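Local coordinates for putative NAD(P)H-flavin oxidoreductase (Streptococcus pyogenes serotype M1, PDB 2HAY), which binds flavin mononucleotide and, as a member of the nitroreductase family, probably transfers electrons between NADH or NADPH and its substrates, at residues His10-Gln13 with Gln14-Phe18; Glu33-Ala36 with Leu37-Ala41; Lys62-Lys65 with Glu66-Pro70; Asp175-Asn178 with His179-Lys183. All coordinates share one frame; numbering follows the deposited sequence.

Contact 1: His10-Gln13 with Gln14-Phe18; sequences HQIQ and QALHF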
loop_
_atom_site.group_PDB
_atom_site.type_symbol
_atom_site.label_atom_id
_atom_site.label_comp_id
_atom_site.label_asym_id
_atom_site.label_seq_id
_atom_site.Cartn_x
_atom_site.Cartn_y
_atom_site.Cartn_z
ATOM N N HIS B 10 17.771 10.053 12.174
ATOM C CA HIS B 10 17.054 11.174 12.749
ATOM C C HIS B 10 16.021 11.759 11.782
ATOM O O HIS B 10 14.887 12.028 12.160
ATOM C CB HIS B 10 18.062 12.238 13.165
ATOM C CG HIS B 10 17.429 13.522 13.575
ATOM N ND1 HIS B 10 16.828 13.694 14.803
ATOM C CD2 HIS B 10 17.321 14.703 12.928
ATOM C CE1 HIS B 10 16.386 14.932 14.895
ATOM N NE2 HIS B 10 16.662 15.563 13.767
ATOM N N GLN B 11 16.413 11.931 10.529
ATOM C CA GLN B 11 15.533 12.479 9.518
ATOM C C GLN B 11 14.304 11.593 9.253
ATOM O O GLN B 11 13.162 12.084 9.183
ATOM C CB GLN B 11 16.343 12.705 8.256
ATOM C CG GLN B 11 15.598 13.234 7.082
ATOM C CD GLN B 11 16.463 13.279 5.835
ATOM O OE1 GLN B 11 17.610 12.786 5.817
ATOM N NE2 GLN B 11 15.905 13.857 4.763
ATOM N N ILE B 12 14.542 10.291 9.143
ATOM C CA ILE B 12 13.456 9.315 8.985
ATOM C C ILE B 12 12.610 9.271 10.249
ATOM O O ILE B 12 11.390 9.311 10.179
ATOM C CB ILE B 12 13.969 7.906 8.661
ATOM C CG1 ILE B 12 14.708 7.909 7.324
ATOM C CG2 ILE B 12 12.771 6.896 8.594
ATOM C CD1 ILE B 12 15.548 6.661 7.084
ATOM N N GLN B 13 13.258 9.229 11.408
ATOM C CA GLN B 13 12.506 9.189 12.647
ATOM C C GLN B 13 11.668 10.463 12.827
ATOM O O GLN B 13 10.545 10.397 13.336
ATOM C CB GLN B 13 13.452 8.935 13.809
ATOM C CG GLN B 13 12.783 8.332 15.059
ATOM C CD GLN B 13 12.434 6.844 14.936
ATOM O OE1 GLN B 13 11.248 6.471 14.878
ATOM N NE2 GLN B 13 13.470 5.984 14.924
ATOM N N GLN B 14 12.179 11.616 12.381
ATOM C CA GLN B 14 11.368 12.854 12.444
ATOM C C GLN B 14 10.118 12.766 11.586
ATOM O O GLN B 14 9.031 13.172 12.025
ATOM C CB GLN B 14 12.166 14.105 12.070
ATOM C CG GLN B 14 13.310 14.384 13.017
ATOM C CD GLN B 14 12.897 15.196 14.225
ATOM O OE1 GLN B 14 12.881 16.426 14.181
ATOM N NE2 GLN B 14 12.606 14.515 15.327
ATOM N N ALA B 15 10.278 12.215 10.390
ATOM C CA ALA B 15 9.175 12.097 9.434
ATOM C C ALA B 15 8.089 11.110 9.884
ATOM O O ALA B 15 6.905 11.383 9.729
ATOM C CB ALA B 15 9.679 11.734 8.060
ATOM N N LEU B 16 8.506 9.992 10.469
ATOM C CA LEU B 16 7.568 8.988 10.995
ATOM C C LEU B 16 6.714 9.551 12.124
ATOM O O LEU B 16 5.537 9.247 12.212
ATOM C CB LEU B 16 8.317 7.738 11.486
ATOM C CG LEU B 16 9.026 6.898 10.430
ATOM C CD1 LEU B 16 9.765 5.752 11.101
ATOM C CD2 LEU B 16 8.011 6.402 9.456
ATOM N N HIS B 17 7.302 10.375 12.983
ATOM C CA HIS B 17 6.542 10.950 14.067
ATOM C C HIS B 17 5.808 12.245 13.700
ATOM O O HIS B 17 4.792 12.563 14.310
ATOM C CB HIS B 17 7.405 11.050 15.318
ATOM C CG HIS B 17 7.780 9.703 15.875
ATOM N ND1 HIS B 17 7.115 9.119 16.936
ATOM C CD2 HIS B 17 8.727 8.809 15.491
ATOM C CE1 HIS B 17 7.650 7.936 17.194
ATOM N NE2 HIS B 17 8.627 7.724 16.327
ATOM N N PHE B 18 6.291 12.953 12.675
ATOM C CA PHE B 18 5.580 14.100 12.089
ATOM C C PHE B 18 4.242 13.717 11.431
ATOM O O PHE B 18 3.209 14.370 11.687
ATOM C CB PHE B 18 6.456 14.849 11.076
ATOM C CG PHE B 18 5.763 16.026 10.414
ATOM C CD1 PHE B 18 5.354 15.949 9.091
ATOM C CD2 PHE B 18 5.518 17.210 11.126
ATOM C CE1 PHE B 18 4.728 17.013 8.471
ATOM C CE2 PHE B 18 4.878 18.293 10.510
ATOM C CZ PHE B 18 4.481 18.196 9.185
#

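Contact 2: Glu33-Ala36 with Leu37-Ala41; sequences EDLA and LILDA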
loop_
_atom_site.group_PDB
_atom_site.type_symbol
_atom_site.label_atom_id
_atom_site.label_comp_id
_atom_site.label_asym_id
_atom_site.label_seq_id
_atom_site.Cartn_x
_atom_site.Cartn_y
_atom_site.Cartn_z
ATOM N N GLU B 33 7.282 22.303 -7.234
ATOM C CA GLU B 33 8.391 21.364 -7.087
ATOM C C GLU B 33 8.078 20.251 -6.079
ATOM O O GLU B 33 8.407 19.091 -6.308
ATOM C CB GLU B 33 9.676 22.105 -6.717
ATOM C CG GLU B 33 9.920 23.350 -7.561
ATOM C CD GLU B 33 9.211 24.598 -7.017
ATOM O OE1 GLU B 33 9.564 25.058 -5.912
ATOM O OE2 GLU B 33 8.324 25.133 -7.700
ATOM N N ASP B 34 7.427 20.610 -4.976
ATOM C CA ASP B 34 7.077 19.639 -3.959
ATOM C C ASP B 34 5.988 18.685 -4.449
ATOM O O ASP B 34 6.106 17.496 -4.221
ATOM C CB ASP B 34 6.670 20.312 -2.655
ATOM C CG ASP B 34 7.866 20.906 -1.890
ATOM O OD1 ASP B 34 9.014 20.822 -2.370
ATOM O OD2 ASP B 34 7.654 21.470 -0.798
ATOM N N LEU B 35 4.954 19.202 -5.122
ATOM C CA LEU B 35 3.920 18.355 -5.690
ATOM C C LEU B 35 4.498 17.388 -6.745
ATOM O O LEU B 35 4.158 16.214 -6.765
ATOM C CB LEU B 35 2.765 19.210 -6.273
ATOM C CG LEU B 35 1.562 18.427 -6.820
ATOM C CD1 LEU B 35 0.741 17.860 -5.647
ATOM C CD2 LEU B 35 0.675 19.291 -7.766
ATOM N N ALA B 36 5.363 17.903 -7.619
ATOM C CA ALA B 36 6.006 17.085 -8.633
ATOM C C ALA B 36 6.807 15.907 -8.025
ATOM O O ALA B 36 6.695 14.771 -8.488
ATOM C CB ALA B 36 6.884 17.946 -9.534
ATOM N N LEU B 37 7.599 16.174 -6.993
ATOM C CA LEU B 37 8.344 15.123 -6.302
ATOM C C LEU B 37 7.416 14.090 -5.688
ATOM O O LEU B 37 7.683 12.898 -5.806
ATOM C CB LEU B 37 9.276 15.699 -5.240
ATOM C CG LEU B 37 10.238 14.731 -4.546
ATOM C CD1 LEU B 37 11.140 14.002 -5.545
ATOM C CD2 LEU B 37 11.088 15.546 -3.571
ATOM N N ILE B 38 6.332 14.534 -5.068
ATOM C CA ILE B 38 5.361 13.621 -4.477
ATOM C C ILE B 38 4.722 12.698 -5.530
ATOM O O ILE B 38 4.565 11.485 -5.303
ATOM C CB ILE B 38 4.255 14.390 -3.674
ATOM C CG1 ILE B 38 4.836 15.019 -2.389
ATOM C CG2 ILE B 38 3.071 13.439 -3.317
ATOM C CD1 ILE B 38 3.895 16.091 -1.715
ATOM N N LEU B 39 4.389 13.273 -6.687
ATOM C CA LEU B 39 3.812 12.514 -7.772
ATOM C C LEU B 39 4.833 11.560 -8.409
ATOM O O LEU B 39 4.481 10.462 -8.832
ATOM C CB LEU B 39 3.204 13.452 -8.809
ATOM C CG LEU B 39 1.877 14.093 -8.420
ATOM C CD1 LEU B 39 1.580 15.176 -9.447
ATOM C CD2 LEU B 39 0.774 13.038 -8.415
ATOM N N ASP B 40 6.090 11.992 -8.477
ATOM C CA ASP B 40 7.203 11.137 -8.915
ATOM C C ASP B 40 7.349 9.919 -8.005
ATOM O O ASP B 40 7.661 8.843 -8.489
ATOM C CB ASP B 40 8.496 11.918 -8.917
ATOM C CG ASP B 40 8.774 12.597 -10.260
ATOM O OD1 ASP B 40 9.828 13.247 -10.361
ATOM O OD2 ASP B 40 7.960 12.485 -11.212
ATOM N N ALA B 41 7.060 10.087 -6.710
ATOM C CA ALA B 41 7.092 8.985 -5.742
ATOM C C ALA B 41 6.047 7.907 -6.061
ATOM O O ALA B 41 6.326 6.709 -5.965
ATOM C CB ALA B 41 6.917 9.516 -4.287
HETATM O O HOH W 1 5.924 14.498 -11.147
#

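Contact 3: Lys62-Lys65 with Glu66-Pro70; sequences KPIK and EEIKP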
loop_
_atom_site.group_PDB
_atom_site.type_symbol
_atom_site.label_atom_id
_atom_site.label_comp_id
_atom_site.label_asym_id
_atom_site.label_seq_id
_atom_site.Cartn_x
_atom_site.Cartn_y
_atom_site.Cartn_z
ATOM N N LYS B 62 -12.762 22.835 -8.266
ATOM C CA LYS B 62 -13.586 23.088 -7.063
ATOM C C LYS B 62 -15.031 22.566 -7.182
ATOM O O LYS B 62 -15.527 21.935 -6.251
ATOM C CB LYS B 62 -13.518 24.556 -6.608
ATOM C CG LYS B 62 -12.129 24.928 -6.075
ATOM C CD LYS B 62 -12.110 26.266 -5.327
ATOM C CE LYS B 62 -10.688 26.724 -5.072
ATOM N NZ LYS B 62 -9.975 25.880 -4.059
ATOM N N PRO B 63 -15.710 22.813 -8.320
ATOM C CA PRO B 63 -17.039 22.203 -8.494
ATOM C C PRO B 63 -17.101 20.682 -8.260
ATOM O O PRO B 63 -18.063 20.193 -7.650
ATOM C CB PRO B 63 -17.379 22.555 -9.940
ATOM C CG PRO B 63 -16.686 23.902 -10.134
ATOM C CD PRO B 63 -15.369 23.694 -9.457
ATOM N N ILE B 64 -16.082 19.947 -8.722
ATOM C CA ILE B 64 -16.083 18.489 -8.615
ATOM C C ILE B 64 -15.882 18.092 -7.158
ATOM O O ILE B 64 -16.585 17.206 -6.659
ATOM C CB ILE B 64 -15.084 17.812 -9.584
ATOM C CG1 ILE B 64 -15.574 18.003 -11.021
ATOM C CG2 ILE B 64 -14.980 16.316 -9.292
ATOM C CD1 ILE B 64 -14.581 17.667 -12.096
ATOM N N LYS B 65 -14.973 18.790 -6.472
ATOM C CA LYS B 65 -14.821 18.639 -5.025
ATOM C C LYS B 65 -16.154 18.867 -4.274
ATOM O O LYS B 65 -16.522 18.054 -3.406
ATOM C CB LYS B 65 -13.738 19.569 -4.481
ATOM C CG LYS B 65 -12.343 19.280 -4.986
ATOM C CD LYS B 65 -11.316 19.717 -3.968
ATOM C CE LYS B 65 -10.048 20.124 -4.633
ATOM N NZ LYS B 65 -10.222 21.483 -5.178
ATOM N N GLU B 66 -16.858 19.947 -4.627
ATOM C CA GLU B 66 -18.145 20.301 -4.020
ATOM C C GLU B 66 -19.197 19.191 -4.217
ATOM O O GLU B 66 -19.940 18.855 -3.293
ATOM C CB GLU B 66 -18.652 21.665 -4.553
ATOM C CG GLU B 66 -17.845 22.918 -4.075
ATOM C CD GLU B 66 -18.222 24.245 -4.784
ATOM O OE1 GLU B 66 -19.302 24.349 -5.416
ATOM O OE2 GLU B 66 -17.425 25.214 -4.698
ATOM N N GLU B 67 -19.238 18.618 -5.416
ATOM C CA GLU B 67 -20.109 17.485 -5.730
ATOM C C GLU B 67 -19.772 16.186 -4.989
ATOM O O GLU B 67 -20.668 15.431 -4.629
ATOM C CB GLU B 67 -20.118 17.239 -7.230
ATOM C CG GLU B 67 -21.332 16.524 -7.698
ATOM C CD GLU B 67 -21.463 16.502 -9.221
ATOM O OE1 GLU B 67 -20.685 17.208 -9.916
ATOM O OE2 GLU B 67 -22.355 15.763 -9.699
ATOM N N ILE B 68 -18.486 15.927 -4.757
ATOM C CA ILE B 68 -18.047 14.726 -4.034
ATOM C C ILE B 68 -18.440 14.812 -2.554
ATOM O O ILE B 68 -18.861 13.829 -1.949
ATOM C CB ILE B 68 -16.508 14.484 -4.222
ATOM C CG1 ILE B 68 -16.234 13.889 -5.613
ATOM C CG2 ILE B 68 -15.917 13.596 -3.118
ATOM C CD1 ILE B 68 -14.748 13.906 -5.998
ATOM N N LYS B 69 -18.355 16.022 -2.008
ATOM C CA LYS B 69 -18.450 16.282 -0.562
ATOM C C LYS B 69 -19.625 15.641 0.244
ATOM O O LYS B 69 -19.372 15.079 1.312
ATOM C CB LYS B 69 -18.362 17.794 -0.321
ATOM C CG LYS B 69 -17.603 18.216 0.924
ATOM C CD LYS B 69 -17.548 19.752 1.023
ATOM C CE LYS B 69 -16.261 20.326 0.405
ATOM N NZ LYS B 69 -16.313 21.831 0.374
ATOM N N PRO B 70 -20.895 15.728 -0.240
ATOM C CA PRO B 70 -21.996 15.076 0.496
ATOM C C PRO B 70 -21.886 13.552 0.634
ATOM O O PRO B 70 -22.587 12.963 1.462
ATOM C CB PRO B 70 -23.239 15.390 -0.353
ATOM C CG PRO B 70 -22.879 16.558 -1.165
ATOM C CD PRO B 70 -21.400 16.435 -1.433
#

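Contact 4: Asp175-Asn178 with His179-Lys183; sequences DKVN and HILAK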
loop_
_atom_site.group_PDB
_atom_site.type_symbol
_atom_site.label_atom_id
_atom_site.label_comp_id
_atom_site.label_asym_id
_atom_site.label_seq_id
_atom_site.Cartn_x
_atom_site.Cartn_y
_atom_site.Cartn_z
ATOM N N ASP B 175 -19.203 3.968 -5.246
ATOM C CA ASP B 175 -20.046 3.967 -6.440
ATOM C C ASP B 175 -20.467 5.389 -6.843
ATOM O O ASP B 175 -20.341 5.782 -8.016
ATOM C CB ASP B 175 -21.279 3.076 -6.205
ATOM C CG ASP B 175 -22.286 3.121 -7.349
ATOM O OD1 ASP B 175 -22.118 2.341 -8.297
ATOM O OD2 ASP B 175 -23.268 3.902 -7.256
ATOM N N LYS B 176 -20.973 6.149 -5.871
ATOM C CA LYS B 176 -21.381 7.514 -6.104
ATOM C C LYS B 176 -20.243 8.424 -6.596
ATOM O O LYS B 176 -20.441 9.217 -7.502
ATOM C CB LYS B 176 -22.031 8.098 -4.846
ATOM C CG LYS B 176 -23.396 7.483 -4.563
ATOM C CD LYS B 176 -24.044 8.072 -3.311
ATOM C CE LYS B 176 -25.291 7.254 -2.842
ATOM N NZ LYS B 176 -25.506 7.479 -1.343
ATOM N N VAL B 177 -19.055 8.285 -6.008
ATOM C CA VAL B 177 -17.896 9.105 -6.385
ATOM C C VAL B 177 -17.382 8.714 -7.756
ATOM O O VAL B 177 -17.057 9.589 -8.572
ATOM C CB VAL B 177 -16.788 9.044 -5.297
ATOM C CG1 VAL B 177 -15.511 9.677 -5.794
ATOM C CG2 VAL B 177 -17.281 9.774 -4.045
ATOM N N ASN B 178 -17.321 7.402 -8.009
ATOM C CA ASN B 178 -17.088 6.878 -9.351
ATOM C C ASN B 178 -18.053 7.454 -10.377
ATOM O O ASN B 178 -17.655 7.813 -11.472
ATOM C CB ASN B 178 -17.162 5.349 -9.370
ATOM C CG ASN B 178 -15.820 4.686 -9.003
ATOM O OD1 ASN B 178 -14.764 5.241 -9.251
ATOM N ND2 ASN B 178 -15.878 3.477 -8.441
ATOM N N HIS B 179 -19.326 7.540 -10.026
ATOM C CA HIS B 179 -20.252 8.092 -10.980
ATOM C C HIS B 179 -20.089 9.583 -11.198
ATOM O O HIS B 179 -20.317 10.058 -12.313
ATOM C CB HIS B 179 -21.692 7.656 -10.694
ATOM C CG HIS B 179 -21.930 6.224 -11.064
ATOM N ND1 HIS B 179 -21.522 5.176 -10.267
ATOM C CD2 HIS B 179 -22.474 5.666 -12.170
ATOM C CE1 HIS B 179 -21.815 4.034 -10.856
ATOM N NE2 HIS B 179 -22.407 4.303 -12.005
ATOM N N ILE B 180 -19.653 10.308 -10.171
ATOM C CA ILE B 180 -19.397 11.741 -10.326
ATOM C C ILE B 180 -18.186 11.928 -11.224
ATOM O O ILE B 180 -18.198 12.777 -12.101
ATOM C CB ILE B 180 -19.210 12.452 -8.956
ATOM C CG1 ILE B 180 -20.545 12.541 -8.215
ATOM C CG2 ILE B 180 -18.582 13.864 -9.101
ATOM C CD1 ILE B 180 -20.359 12.677 -6.693
ATOM N N LEU B 181 -17.164 11.096 -11.024
ATOM C CA LEU B 181 -15.923 11.184 -11.785
ATOM C C LEU B 181 -16.113 10.800 -13.240
ATOM O O LEU B 181 -15.581 11.461 -14.123
ATOM C CB LEU B 181 -14.815 10.327 -11.170
ATOM C CG LEU B 181 -14.292 10.702 -9.783
ATOM C CD1 LEU B 181 -13.108 9.789 -9.404
ATOM C CD2 LEU B 181 -13.920 12.165 -9.729
ATOM N N ALA B 182 -16.862 9.732 -13.484
ATOM C CA ALA B 182 -17.210 9.365 -14.865
ATOM C C ALA B 182 -18.053 10.452 -15.544
ATOM O O ALA B 182 -17.826 10.783 -16.704
ATOM C CB ALA B 182 -17.916 8.031 -14.904
ATOM N N LYS B 183 -19.003 11.018 -14.802
ATOM C CA LYS B 183 -19.889 12.046 -15.336
ATOM C C LYS B 183 -19.048 13.236 -15.847
ATOM O O LYS B 183 -19.332 13.802 -16.899
ATOM C CB LYS B 183 -20.895 12.464 -14.258
ATOM C CG LYS B 183 -21.825 13.608 -14.642
ATOM C CD LYS B 183 -21.875 14.668 -13.543
ATOM C CE LYS B 183 -22.916 14.377 -12.494
ATOM N NZ LYS B 183 -23.605 15.657 -12.148
#

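Contact 1: His10-Gln13 with Gln14-Phe18
Q14 lays its side chain against the imidazole of H10 one turn earlier in helix 6-18. Its CG sits over one face of the ring, 3.8 Å from the ring centroid, which makes this a CH-pi contact. Beyond CG the chain bends at chi2 (-86°), and that bend brings the amide round almost parallel to the imidazole, the two planes 16° apart, so that CD of Q14 stacks 3.6 Å from CE1 of H10. Flat, polar groups of this kind suit an exposed helix face, since they can stack on their faces while their polar edges may still meet water.

Q13 makes the other side-chain pairing, with H17. The two lie alongside each other and point the same way. The Q13 chain bends at chi2 (75°) toward the following turn, which brings OE1 to NE2 of H17, from which it accepts a weak hydrogen bond at 3.2 Å. Amide and ring are steeply inclined to each other. The backbone O of Q13 meets the edge of the same ring in its plane, 3.2 Å from CD2 of H17, while also accepting from N of H17.

On the buried face the chemistry changes: CG2 of I12 touches CD1 of L16 at 4.1 Å. A15 and L16 rest on helix 137-162, while I12 and L16 also face helix 32-43 of the second subunit. The amide of Q11 bonds to Q11 of that subunit. The exposed flank is thus held by a CH-pi contact, an amide-imidazole stack and one weak N-H...O bond, the buried flank by aliphatic contact.

Contact 2: Glu33-Ala36 with Leu37-Ala41
L35 and L39 lie side by side one turn apart on helix 32-43, both directed to the same face, with CG of L35 4.2 Å from CD1 of L39. The first torsion of L35 sets CG anti to its backbone N (-176°), whereas CG of L39 stands beside its own N (-75°) and leans back over the preceding turn, 3.5 Å from O of L35. Branched aliphatic chains fit here because strand 84-91 lies beneath them, L35 resting on H84 and L39 on I86. I38 adds to the packed side: its CG1 lies 3.3 Å from O of D34, and its side chain meets M155 of helix 137-162.

The backbone beneath is regular, with four successive amides, L37 to D40, bonded to carbonyls four residues back.

The looser, solvent side carries E33 and A36, both exposed. The side chain of A36 is only a methyl, which probably helps water reach its carbonyl. That oxygen accepts twice: from N of D40 at 2.8 Å and from a water at 2.8 Å. The same water also donates to OD2 of D40, at 2.9 Å.

A third flank is closed by the second subunit. Buried D40 forms a salt bridge there with K216 through OD2, which probably stabilises its negative charge; L37, likewise buried, meets H9 of that subunit as well as T158 of helix 137-162.

The helix is amphipathic, its aliphatic face laid on a sheet and a long helix. The partner chain reaches even L39, through M220, an arrangement in keeping with the intertwined alpha-beta dimer of FMN-dependent nitroreductases.

Contact 3: Lys62-Lys65 with Glu66-Pro70
I64 and I68 cross their side chains one turn apart, CD1 of I68 meeting CG2 of I64 at 4.1 Å. Both isoleucines press on L59 of strand 54-59, and I64 also packs on V223 of the second subunit.

The backbone is satisfied in sequence. E66 N donates to K62 O at 2.9 Å, and the next three amides follow suit along helix 62-68 and into the short 3-10 segment after it: E67 N bonds to P63 O, I68 N to I64 O, and K69 N to K65 O at 3.1 Å. Four carbonyls of the first turn are thereby engaged. P63, with no amide hydrogen of its own, suits this first turn, where its nitrogen owes no bond to a preceding carbonyl. At the same end N of I64 is taken by OD1 of N61.

The charged ends find partners farther off. E67 spends both carboxylate oxygens, OE2 in a salt bridge to K183 and OE1 in a hydrogen bond to H184; NZ of K69 pairs with E80, and NZ of K65 makes a weak bond to O of D60.

The chemistry is therefore divided: aliphatic contact seats the helix on strand 54-59, while E67 and K69 direct their charges outward, to K183 and E80 on other helices.

Contact 4: Asp175-Asn178 with His179-Lys183
H179 grips the carbonyl oxygen of D175 twice, once through its ring and once through its backbone. The ring bond is short and nearly straight: ND1 donates to O of D175 at 2.6 Å with an N-H...O angle of 167°, and the oxygen lies in the plane of the imidazole. Seen from the carbonyl, though, ND1 sits above the plane. The backbone N of H179 reaches the same oxygen at 2.9 Å from the opposite face. With chi1 at -74°, CG of H179 stays beside its own backbone N, which folds the ring back toward the preceding turn.

The carboxylate of D175 also lies near the ring. Its OD1 is 3.1 Å from CE1 of H179, the carboxylate and ring planes 46° apart. An acid so close would be expected to favour a positive imidazole, although nothing here fixes its charge.

Regular backbone bonds continue the helix, from I180 N to K176 O through A182 N to N178 O, the latter at 2.9 Å. OD1 of N178 accepts from the backbone N of I194, a use of a short amide chain to join helix 174-183 to strand 192-201.

Apolar packing occupies the buried face. CG1 of V177 lies 4.3 Å from CG of L181, and L181 presses that CG to within 3.2 Å of O of V177. V177 rests on M197 and L181 on I194, both of the same strand.

The straight, in-plane ND1 bond would fix the rotation of the imidazole on this exposed flank, and the acid beside it may polarise the ring.

Overall arrangement
All four contacts are turns within single helices, each partly buried, with aliphatic residues on the covered side, but what covers them differs. Contacts 1 and 2, on consecutive helices, both pack on helix 137-162 and are closed in part by the second subunit. In contact 3 only I64 touches that subunit, and no other chain of the assembly touches contact 4. Contacts 3 and 4 lie on the same side of the chain's centre, about 11 Å apart between centres, and touch directly, I68 packing on V177 and I180. Polar chemistry runs from amide-imidazole stacking in contact 1, through a bridging water in contact 2 and outward-reaching charges in contact 3, to a ring-to-carbonyl bond in contact 4.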